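Local coordinates for mandelate racemase/muconate lactonizing enzyme, C-terminal domain protein (Paracoccus denitrificans, PDB 4DWD), which probably acts as a magnesium-dependent hydro-lyase of the mandelate racemase/muconate lactonizing enzyme family, at residues P334-N338 with G356-D360; Q299-G303 with W329-R333. Residues are numbered along the deposited sequence.

Overall arrangement
The barrel domain of an enolase-superfamily enzyme illustrates how consecutive loop closures can abut and pack on each other. Following the chain from the N terminus, 299-303 leaves strand 294-295 and leads into helix 304-314; after strand 323-325 the chain returns at 329-333, and contact 2 closes the loop that holds this helix and strand. The next residue opens contact 1, whose segment 334-338 pairs with 356-360 once the chain has passed through strand 346-348. The two loops run in series, neither enclosing the other. They touch: Ile357 CD1 lies 3.5 Å from Gly303 C, and Phe336 CE2 3.9 Å from Gly303 CA. Together they join the ends of late barrel strands to the start of helix 361-367.

Contact 1 of 2, residues P334-N338 with G356-D360; sequences PVFRN and GIVVD
A surface pairing of two irregular loops, joined by one isolated antiparallel bridge, brings the chain after strand 323-325 against the approach to helix 361-367. Residues 357-360 are extended, 334-338 only at Phe336. Phe336 and Val359 form a non-hydrogen-bonded pair, CA to CA 4.5 Å, flanked by Asp360 N to Val335 O and Arg337 N to Val358 O, both 2.8 Å. Val359, like Glu361, is a calcium ligand seen in a structure of this protein. Asn338, at chi1 p, continues the pairing through its side chain: Val358 N donates to Asn338 OD1 (2.8 Å), and Asn338 ND2 to Gly356 O (3.0 Å). Phe336, chi1 m, offers a ring face to Ile357 CD1, a CH-pi contact 4.1 Å from the centroid, and meets Phe27. Pro334 follows a cis peptide; a water links its O to Asp360 OD2, 2.7 Å from each. Asp360 N-caps helix 361-367, its OD1 receiving Glu363 N, while OD2 salt-bridges Arg337 NH2 (3.1 Å). One carboxylate thus couples helix capping to loop pairing.

Contact 2 of 2, residues Q299-G303 with W329-R333; sequences QTQPG and WDRGR
Arg331 lays one face of its guanidinium against the CD corner of Pro302, with NH2 3.6 Å from Pro302 CD, while its edge turns to polar atoms of the same loop. The setting is the C-terminal end of the TIM-type barrel of the enolase superfamily, where the loop after strand 294-295, residues 299-303, meets the loop after strand 323-325. There 329-331 forms a short 3-10 turn, with Gly332 N bonded to Trp329 O and Arg333 N to Asp330 O, both at 3.1 Å. From this turn Arg331 leaves with chi1 p and then reaches out through two trans angles. Its NH2 donates to Thr300 O (3.1 Å) and to Gln301 OE1 (2.8 Å), and NH1 bonds back to Arg328 O. One water lies 2.9 Å from Thr300 O and 3.1 Å from Arg331 NH1.

The receiving loop is itself braced: Gln299 OE1 accepts from Gln301 N (3.0 Å) and Gln299 NE2 donates to Gln301 O (2.7 Å), so one side-chain amide holds both polar backbone groups of Gln301. Thr300 lies near Glu249 and Asp197, metal-binding residues of this protein, which places the contact beside the active-site end of the barrel. The nearest CA atoms are those of Pro302 and Gly332, 5.2 Å apart. A beta carbon on Gly332 would point at the proline and fall tightly on its CB. Pro302 fits largely against backbone, its CB 3.5 Å from Trp329 O and 4.2 Å from Trp329 CB, and its CG 3.6 Å from Gly332 N.

Contact 1 of 2, residues P334-N338 with G356-D360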
loop_
_atom_site.group_PDB
_atom_site.type_symbol
_atom_site.label_atom_id
_atom_site.label_comp_id
_atom_site.label_asym_id
_atom_site.label_seq_id
_atom_site.Cartn_x
_atom_site.Cartn_y
_atom_site.Cartn_z
ATOM N N PRO B 334 23.875 -39.418 -29.422
ATOM C CA PRO B 334 24.642 -40.497 -28.800
ATOM C C PRO B 334 25.635 -40.054 -27.726
ATOM O O PRO B 334 26.366 -40.899 -27.193
ATOM C CB PRO B 334 25.405 -41.078 -29.986
ATOM C CG PRO B 334 25.691 -39.892 -30.840
ATOM C CD PRO B 334 24.530 -38.936 -30.655
ATOM N N VAL B 335 25.676 -38.763 -27.402
ATOM C CA VAL B 335 26.648 -38.284 -26.411
ATOM C C VAL B 335 26.432 -38.930 -25.049
ATOM O O VAL B 335 27.396 -39.256 -24.354
ATOM C CB VAL B 335 26.661 -36.745 -26.321
ATOM C CG1 VAL B 335 27.450 -36.260 -25.105
ATOM C CG2 VAL B 335 27.269 -36.188 -27.601
ATOM N N PHE B 336 25.167 -39.109 -24.674
ATOM C CA PHE B 336 24.823 -39.775 -23.422
ATOM C C PHE B 336 24.199 -41.133 -23.677
ATOM O O PHE B 336 23.497 -41.319 -24.666
ATOM C CB PHE B 336 23.872 -38.903 -22.593
ATOM C CG PHE B 336 24.440 -37.562 -22.250
ATOM C CD1 PHE B 336 25.512 -37.442 -21.368
ATOM C CD2 PHE B 336 23.931 -36.416 -22.852
ATOM C CE1 PHE B 336 26.042 -36.194 -21.069
ATOM C CE2 PHE B 336 24.454 -35.170 -22.556
ATOM C CZ PHE B 336 25.520 -35.060 -21.671
ATOM N N ARG B 337 24.477 -42.093 -22.795
ATOM C CA ARG B 337 23.920 -43.442 -22.942
ATOM C C ARG B 337 22.537 -43.579 -22.305
ATOM O O ARG B 337 21.760 -44.444 -22.701
ATOM C CB ARG B 337 24.880 -44.481 -22.370
ATOM C CG ARG B 337 26.212 -44.507 -23.095
ATOM C CD ARG B 337 26.965 -45.795 -22.822
ATOM N NE ARG B 337 28.396 -45.684 -23.108
ATOM C CZ ARG B 337 28.958 -45.915 -24.293
ATOM N NH1 ARG B 337 30.272 -45.786 -24.434
ATOM N NH2 ARG B 337 28.217 -46.264 -25.340
ATOM N N ASN B 338 22.227 -42.721 -21.329
ATOM C CA ASN B 338 20.967 -42.801 -20.606
ATOM C C ASN B 338 20.261 -41.448 -20.440
ATOM O O ASN B 338 19.829 -41.112 -19.338
ATOM C CB ASN B 338 21.169 -43.461 -19.236
ATOM C CG ASN B 338 22.085 -42.662 -18.325
ATOM O OD1 ASN B 338 22.866 -41.826 -18.781
ATOM N ND2 ASN B 338 21.987 -42.921 -17.036
ATOM N N GLY B 356 24.440 -39.782 -11.857
ATOM C CA GLY B 356 24.074 -41.048 -12.479
ATOM C C GLY B 356 23.962 -40.981 -13.990
ATOM O O GLY B 356 23.459 -41.915 -14.597
ATOM N N ILE B 357 24.443 -39.897 -14.596
ATOM C CA ILE B 357 24.435 -39.744 -16.053
ATOM C C ILE B 357 25.634 -40.505 -16.610
ATOM O O ILE B 357 26.719 -40.470 -16.025
ATOM C CB ILE B 357 24.459 -38.254 -16.509
ATOM C CG1 ILE B 357 24.318 -38.155 -18.029
ATOM C CG2 ILE B 357 25.747 -37.560 -16.095
ATOM C CD1 ILE B 357 23.040 -37.545 -18.524
ATOM N N VAL B 358 25.422 -41.202 -17.725
ATOM C CA VAL B 358 26.464 -42.003 -18.361
ATOM C C VAL B 358 26.829 -41.394 -19.718
ATOM O O VAL B 358 25.989 -41.278 -20.614
ATOM C CB VAL B 358 26.016 -43.474 -18.512
ATOM C CG1 VAL B 358 27.050 -44.282 -19.289
ATOM C CG2 VAL B 358 25.755 -44.103 -17.146
ATOM N N VAL B 359 28.087 -40.988 -19.847
ATOM C CA VAL B 359 28.592 -40.325 -21.047
ATOM C C VAL B 359 29.324 -41.326 -21.942
ATOM O O VAL B 359 30.125 -42.126 -21.458
ATOM C CB VAL B 359 29.543 -39.156 -20.680
ATOM C CG1 VAL B 359 30.104 -38.482 -21.926
ATOM C CG2 VAL B 359 28.842 -38.143 -19.782
ATOM N N ASP B 360 29.043 -41.285 -23.240
ATOM C CA ASP B 360 29.818 -42.062 -24.209
ATOM C C ASP B 360 31.058 -41.246 -24.552
ATOM O O ASP B 360 30.975 -40.255 -25.278
ATOM C CB ASP B 360 28.972 -42.331 -25.457
ATOM C CG ASP B 360 29.708 -43.135 -26.525
ATOM O OD1 ASP B 360 30.932 -42.953 -26.730
ATOM O OD2 ASP B 360 29.036 -43.939 -27.190
HETATM O O HOH W 1 26.344 -43.592 -27.228
#

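Contact 2 of 2, residues Q299-G303 with W329-R333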
loop_
_atom_site.group_PDB
_atom_site.type_symbol
_atom_site.label_atom_id
_atom_site.label_comp_id
_atom_site.label_asym_id
_atom_site.label_seq_id
_atom_site.Cartn_x
_atom_site.Cartn_y
_atom_site.Cartn_z
ATOM N N GLN B 299 13.101 -26.572 -17.758
ATOM C CA GLN B 299 14.268 -27.386 -18.119
ATOM C C GLN B 299 14.035 -28.016 -19.483
ATOM O O GLN B 299 13.052 -28.718 -19.683
ATOM C CB GLN B 299 14.525 -28.443 -17.039
ATOM C CG GLN B 299 15.994 -28.794 -16.849
ATOM C CD GLN B 299 16.619 -29.407 -18.083
ATOM O OE1 GLN B 299 17.543 -28.836 -18.686
ATOM N NE2 GLN B 299 16.104 -30.559 -18.490
ATOM N N THR B 300 14.930 -27.741 -20.428
ATOM C CA THR B 300 14.724 -28.149 -21.820
ATOM C C THR B 300 15.814 -29.053 -22.366
ATOM O O THR B 300 15.742 -29.443 -23.522
ATOM C CB THR B 300 14.589 -26.924 -22.747
ATOM O OG1 THR B 300 15.774 -26.118 -22.649
ATOM C CG2 THR B 300 13.350 -26.094 -22.354
ATOM N N GLN B 301 16.810 -29.391 -21.546
ATOM C CA GLN B 301 17.940 -30.217 -22.008
ATOM C C GLN B 301 17.799 -31.678 -21.572
ATOM O O GLN B 301 17.376 -31.940 -20.445
ATOM C CB GLN B 301 19.270 -29.624 -21.523
ATOM C CG GLN B 301 19.477 -28.149 -21.883
ATOM C CD GLN B 301 19.331 -27.878 -23.377
ATOM O OE1 GLN B 301 19.828 -28.634 -24.213
ATOM N NE2 GLN B 301 18.648 -26.795 -23.715
ATOM N N PRO B 302 18.170 -32.637 -22.450
ATOM C CA PRO B 302 17.861 -34.049 -22.172
ATOM C C PRO B 302 18.908 -34.812 -21.361
ATOM O O PRO B 302 18.649 -35.943 -20.935
ATOM C CB PRO B 302 17.777 -34.658 -23.575
ATOM C CG PRO B 302 18.724 -33.841 -24.385
ATOM C CD PRO B 302 18.576 -32.432 -23.854
ATOM N N GLY B 303 20.079 -34.214 -21.160
ATOM C CA GLY B 303 21.186 -34.916 -20.511
ATOM C C GLY B 303 21.485 -34.426 -19.112
ATOM O O GLY B 303 20.699 -34.635 -18.184
ATOM N N TRP B 329 14.203 -34.255 -27.536
ATOM C CA TRP B 329 14.944 -34.919 -26.481
ATOM C C TRP B 329 15.767 -36.083 -26.985
ATOM O O TRP B 329 16.691 -36.525 -26.299
ATOM C CB TRP B 329 14.025 -35.330 -25.330
ATOM C CG TRP B 329 12.757 -36.073 -25.714
ATOM C CD1 TRP B 329 11.495 -35.537 -26.000
ATOM C CD2 TRP B 329 12.581 -37.530 -25.785
ATOM N NE1 TRP B 329 10.589 -36.542 -26.269
ATOM C CE2 TRP B 329 11.177 -37.760 -26.160
ATOM C CE3 TRP B 329 13.420 -38.627 -25.600
ATOM C CZ2 TRP B 329 10.658 -39.035 -26.319
ATOM C CZ3 TRP B 329 12.884 -39.910 -25.768
ATOM C CH2 TRP B 329 11.538 -40.108 -26.130
ATOM N N ASP B 330 15.454 -36.574 -28.190
ATOM C CA ASP B 330 16.255 -37.609 -28.851
ATOM C C ASP B 330 17.719 -37.202 -29.003
ATOM O O ASP B 330 18.595 -38.070 -29.081
ATOM C CB ASP B 330 15.666 -37.957 -30.232
ATOM C CG ASP B 330 15.709 -36.778 -31.209
ATOM O OD1 ASP B 330 16.381 -36.872 -32.253
ATOM O OD2 ASP B 330 15.064 -35.753 -30.951
ATOM N N ARG B 331 17.988 -35.895 -29.038
ATOM C CA ARG B 331 19.357 -35.402 -29.234
ATOM C C ARG B 331 20.276 -35.705 -28.047
ATOM O O ARG B 331 21.482 -35.486 -28.126
ATOM C CB ARG B 331 19.382 -33.900 -29.568
ATOM C CG ARG B 331 19.207 -32.984 -28.362
ATOM C CD ARG B 331 19.057 -31.520 -28.773
ATOM N NE ARG B 331 18.932 -30.612 -27.626
ATOM C CZ ARG B 331 17.833 -30.455 -26.893
ATOM N NH1 ARG B 331 16.745 -31.168 -27.156
ATOM N NH2 ARG B 331 17.825 -29.586 -25.875
ATOM N N GLY B 332 19.704 -36.212 -26.954
ATOM C CA GLY B 332 20.510 -36.699 -25.833
ATOM C C GLY B 332 21.488 -37.787 -26.255
ATOM O O GLY B 332 22.579 -37.903 -25.694
ATOM N N ARG B 333 21.092 -38.582 -27.249
ATOM C CA ARG B 333 21.967 -39.581 -27.844
ATOM C C ARG B 333 22.640 -38.981 -29.095
ATOM O O ARG B 333 22.036 -38.152 -29.783
ATOM C CB ARG B 333 21.148 -40.823 -28.214
ATOM C CG ARG B 333 20.467 -41.487 -27.027
ATOM C CD ARG B 333 19.646 -42.691 -27.463
ATOM N NE ARG B 333 18.870 -43.251 -26.352
ATOM C CZ ARG B 333 19.306 -44.210 -25.535
ATOM N NH1 ARG B 333 20.519 -44.730 -25.695
ATOM N NH2 ARG B 333 18.532 -44.652 -24.558
HETATM O O HOH W 2 14.818 -31.892 -24.859
HETATM O O HOH W 3 14.461 -28.849 -26.216
#